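Local coordinates for protein phosphatidylserine synthase (Haemophilus influenzae, PDB 3HSI) that is a phosphatidylserine synthase of the phospholipase D superfamily, with a PLD-like domain in its C-terminal half, at residues A292-I303 and F342-L351. Numbering follows the deposited sequence.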
loop_
_atom_site.group_PDB
_atom_site.type_symbol
_atom_site.label_atom_id
_atom_site.label_comp_id
_atom_site.label_asym_id
_atom_site.label_seq_id
_atom_site.Cartn_x
_atom_site.Cartn_y
_atom_site.Cartn_z
ATOM N N ALA C 292 -2.568 25.326 -2.484
ATOM C CA ALA C 292 -1.504 26.340 -2.451
ATOM C C ALA C 292 -1.555 27.218 -3.702
ATOM O O ALA C 292 -1.337 28.445 -3.629
ATOM C CB ALA C 292 -0.131 25.688 -2.307
ATOM N N THR C 293 -1.877 26.615 -4.841
ATOM C CA THR C 293 -1.968 27.388 -6.098
ATOM C C THR C 293 -3.133 28.359 -6.065
ATOM O O THR C 293 -2.978 29.516 -6.467
ATOM C CB THR C 293 -2.143 26.459 -7.329
ATOM O OG1 THR C 293 -1.055 25.543 -7.375
ATOM C CG2 THR C 293 -2.185 27.274 -8.628
ATOM N N LEU C 294 -4.288 27.860 -5.607
ATOM C CA LEU C 294 -5.484 28.667 -5.451
ATOM C C LEU C 294 -5.194 29.859 -4.567
ATOM O O LEU C 294 -5.526 30.969 -4.924
ATOM C CB LEU C 294 -6.645 27.860 -4.883
ATOM C CG LEU C 294 -7.148 26.742 -5.806
ATOM C CD1 LEU C 294 -8.226 25.960 -5.129
ATOM C CD2 LEU C 294 -7.618 27.318 -7.229
ATOM N N LEU C 295 -4.550 29.619 -3.430
ATOM C CA LEU C 295 -4.240 30.688 -2.507
ATOM C C LEU C 295 -3.245 31.663 -3.114
ATOM O O LEU C 295 -3.415 32.874 -2.969
ATOM C CB LEU C 295 -3.770 30.146 -1.159
ATOM C CG LEU C 295 -4.867 29.461 -0.342
ATOM C CD1 LEU C 295 -4.241 28.781 0.866
ATOM C CD2 LEU C 295 -6.006 30.393 0.097
ATOM N N GLU C 296 -2.244 31.158 -3.835
ATOM C CA GLU C 296 -1.279 32.044 -4.530
ATOM C C GLU C 296 -1.907 32.881 -5.662
ATOM O O GLU C 296 -1.374 33.928 -6.052
ATOM C CB GLU C 296 -0.087 31.236 -5.063
ATOM N N ASN C 297 -3.021 32.416 -6.201
ATOM C CA ASN C 297 -3.659 33.071 -7.335
ATOM C C ASN C 297 -4.910 33.824 -6.946
ATOM O O ASN C 297 -5.740 34.108 -7.790
ATOM C CB ASN C 297 -4.004 32.047 -8.443
ATOM C CG ASN C 297 -2.765 31.523 -9.156
ATOM O OD1 ASN C 297 -1.803 32.244 -9.356
ATOM N ND2 ASN C 297 -2.791 30.258 -9.537
ATOM N N GLY C 298 -5.072 34.110 -5.662
ATOM C CA GLY C 298 -6.164 34.972 -5.214
ATOM C C GLY C 298 -7.543 34.350 -5.035
ATOM O O GLY C 298 -8.502 35.064 -4.720
ATOM N N LYS C 299 -7.670 33.038 -5.189
ATOM C CA LYS C 299 -8.994 32.440 -4.985
ATOM C C LYS C 299 -9.224 32.297 -3.488
ATOM O O LYS C 299 -8.268 32.246 -2.715
ATOM C CB LYS C 299 -9.149 31.085 -5.687
ATOM C CG LYS C 299 -8.389 30.903 -7.006
ATOM C CD LYS C 299 -8.701 31.984 -7.999
ATOM C CE LYS C 299 -8.364 31.575 -9.413
ATOM N NZ LYS C 299 -9.130 32.532 -10.243
ATOM N N ARG C 300 -10.482 32.251 -3.076
ATOM C CA ARG C 300 -10.793 32.019 -1.676
ATOM C C ARG C 300 -10.955 30.524 -1.405
ATOM O O ARG C 300 -11.405 29.772 -2.284
ATOM C CB ARG C 300 -12.094 32.725 -1.296
ATOM C CG ARG C 300 -12.133 34.179 -1.706
ATOM C CD ARG C 300 -11.198 35.005 -0.893
ATOM N NE ARG C 300 -11.293 36.423 -1.202
ATOM C CZ ARG C 300 -10.319 37.143 -1.750
ATOM N NH1 ARG C 300 -9.151 36.587 -2.066
ATOM N NH2 ARG C 300 -10.503 38.437 -1.973
ATOM N N VAL C 301 -10.625 30.126 -0.177
ATOM C CA VAL C 301 -10.701 28.739 0.243
ATOM C C VAL C 301 -11.231 28.700 1.662
ATOM O O VAL C 301 -10.747 29.421 2.546
ATOM C CB VAL C 301 -9.297 28.017 0.228
ATOM C CG1 VAL C 301 -9.439 26.547 0.742
ATOM C CG2 VAL C 301 -8.649 28.087 -1.164
ATOM N N GLU C 302 -12.227 27.851 1.865
ATOM C CA GLU C 302 -12.775 27.631 3.174
ATOM C C GLU C 302 -12.626 26.137 3.512
ATOM O O GLU C 302 -13.042 25.289 2.761
ATOM C CB GLU C 302 -14.255 28.062 3.187
ATOM C CG GLU C 302 -14.930 27.814 4.516
ATOM C CD GLU C 302 -16.412 28.169 4.521
ATOM O OE1 GLU C 302 -16.936 28.658 3.480
ATOM O OE2 GLU C 302 -17.056 27.978 5.587
ATOM N N ILE C 303 -12.044 25.820 4.658
ATOM C CA ILE C 303 -11.886 24.426 5.044
ATOM C C ILE C 303 -12.549 24.228 6.383
ATOM O O ILE C 303 -12.326 25.010 7.319
ATOM C CB ILE C 303 -10.389 24.031 5.113
ATOM C CG1 ILE C 303 -9.718 24.313 3.753
ATOM C CG2 ILE C 303 -10.265 22.549 5.547
ATOM C CD1 ILE C 303 -8.154 24.170 3.730
ATOM N N PHE C 342 0.088 29.436 5.712
ATOM C CA PHE C 342 -0.856 30.371 5.084
ATOM C C PHE C 342 -1.380 31.453 6.033
ATOM O O PHE C 342 -2.552 31.859 5.986
ATOM C CB PHE C 342 -1.976 29.603 4.352
ATOM C CG PHE C 342 -1.459 28.748 3.227
ATOM C CD1 PHE C 342 -0.984 29.330 2.066
ATOM C CD2 PHE C 342 -1.374 27.369 3.363
ATOM C CE1 PHE C 342 -0.484 28.550 1.029
ATOM C CE2 PHE C 342 -0.861 26.571 2.334
ATOM C CZ PHE C 342 -0.425 27.155 1.172
ATOM N N GLU C 343 -0.473 31.925 6.879
ATOM C CA GLU C 343 -0.741 32.959 7.861
ATOM C C GLU C 343 -1.271 34.291 7.272
ATOM O O GLU C 343 -2.230 34.891 7.814
ATOM C CB GLU C 343 0.546 33.207 8.633
ATOM C CG GLU C 343 0.383 33.987 9.898
ATOM C CD GLU C 343 1.729 34.326 10.532
ATOM O OE1 GLU C 343 2.799 34.047 9.916
ATOM O OE2 GLU C 343 1.703 34.894 11.652
ATOM N N THR C 344 -0.649 34.730 6.171
ATOM C CA THR C 344 -1.037 35.939 5.434
ATOM C C THR C 344 -2.469 35.804 4.913
ATOM O O THR C 344 -3.266 36.739 5.000
ATOM C CB THR C 344 -0.037 36.245 4.266
ATOM O OG1 THR C 344 1.288 36.468 4.810
ATOM C CG2 THR C 344 -0.439 37.508 3.519
ATOM N N GLN C 345 -2.787 34.624 4.392
ATOM C CA GLN C 345 -4.104 34.338 3.848
ATOM C C GLN C 345 -5.194 34.189 4.926
ATOM O O GLN C 345 -6.342 34.612 4.726
ATOM C CB GLN C 345 -4.014 33.085 2.982
ATOM C CG GLN C 345 -3.287 33.329 1.685
ATOM C CD GLN C 345 -1.802 33.066 1.734
ATOM O OE1 GLN C 345 -1.183 32.901 2.791
ATOM N NE2 GLN C 345 -1.213 33.018 0.566
ATOM N N ILE C 346 -4.845 33.567 6.044
ATOM C CA ILE C 346 -5.720 33.564 7.222
ATOM C C ILE C 346 -6.014 35.021 7.634
ATOM O O ILE C 346 -7.176 35.388 7.853
ATOM C CB ILE C 346 -5.074 32.828 8.465
ATOM C CG1 ILE C 346 -4.709 31.348 8.163
ATOM C CG2 ILE C 346 -5.935 32.960 9.711
ATOM C CD1 ILE C 346 -5.784 30.434 8.072
ATOM N N GLU C 347 -4.957 35.829 7.724
ATOM C CA GLU C 347 -5.064 37.222 8.171
ATOM C C GLU C 347 -5.920 38.069 7.240
ATOM O O GLU C 347 -6.654 38.934 7.688
ATOM C CB GLU C 347 -3.685 37.870 8.330
ATOM N N SER C 348 -5.817 37.838 5.942
ATOM C CA SER C 348 -6.574 38.658 5.027
ATOM C C SER C 348 -7.995 38.084 4.828
ATOM O O SER C 348 -8.825 38.707 4.186
ATOM C CB SER C 348 -5.840 38.740 3.700
ATOM O OG SER C 348 -5.931 37.475 3.054
ATOM N N GLY C 349 -8.258 36.888 5.361
ATOM C CA GLY C 349 -9.568 36.243 5.192
ATOM C C GLY C 349 -9.689 35.533 3.852
ATOM O O GLY C 349 -10.771 35.041 3.475
ATOM N N GLN C 350 -8.580 35.459 3.122
ATOM C CA GLN C 350 -8.575 34.727 1.869
ATOM C C GLN C 350 -8.771 33.228 2.129
ATOM O O GLN C 350 -9.424 32.537 1.351
ATOM C CB GLN C 350 -7.280 34.987 1.081
ATOM C CG GLN C 350 -7.373 34.495 -0.376
ATOM C CD GLN C 350 -6.031 34.471 -1.075
ATOM O OE1 GLN C 350 -5.072 35.117 -0.631
ATOM N NE2 GLN C 350 -5.941 33.697 -2.156
ATOM N N LEU C 351 -8.156 32.736 3.203
ATOM C CA LEU C 351 -8.354 31.364 3.663
ATOM C C LEU C 351 -9.129 31.413 4.955
ATOM O O LEU C 351 -8.761 32.129 5.887
ATOM C CB LEU C 351 -7.011 30.659 3.888
ATOM C CG LEU C 351 -6.944 29.309 4.622
ATOM C CD1 LEU C 351 -7.676 28.194 3.857
ATOM C CD2 LEU C 351 -5.488 28.870 4.785
#
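The ring of Phe342 takes Leu295 CD1 over one face, a CH-pi contact with the methyl 3.7 Å from the ring centroid and displaced toward the rim. At the ring's edge, Ala292 CB sits 3.8 Å from Phe342 CZ, while the carboxamide carbon of Gln345 lies in the ring plane at another part of the edge. The other methyl of Leu295, CD2, packs on Leu351 CB, and Leu351 CD1 goes on to meet Val301 CG1 and Ile303 CD1. The flat amide of Gln350, with CG anti to the backbone N (chi1 -167°) and an extended chain, reaches across to the turn between helix and strand. There Gln350 NE2 gives two 2.8 Å hydrogen bonds: one to Leu295 O, on a lone pair, and a straighter one to Lys299 O, nearly in the amide's own plane. The Arg300 side chain crosses that of Gln350 at about a right angle, NH1 near Gln350 CG. Val301 N bonds to Gln350 O at 3.1 Å, beginning the parallel pairing of strands 300-306 and 351-356, a beta-alpha-beta crossover of the PLD-like domain through helices 327-341 and 343-348. Gln350 thus ties the Schellman turn at Gly298 to the incoming strand, both N-H groups of its amide being used and its rotation fixed.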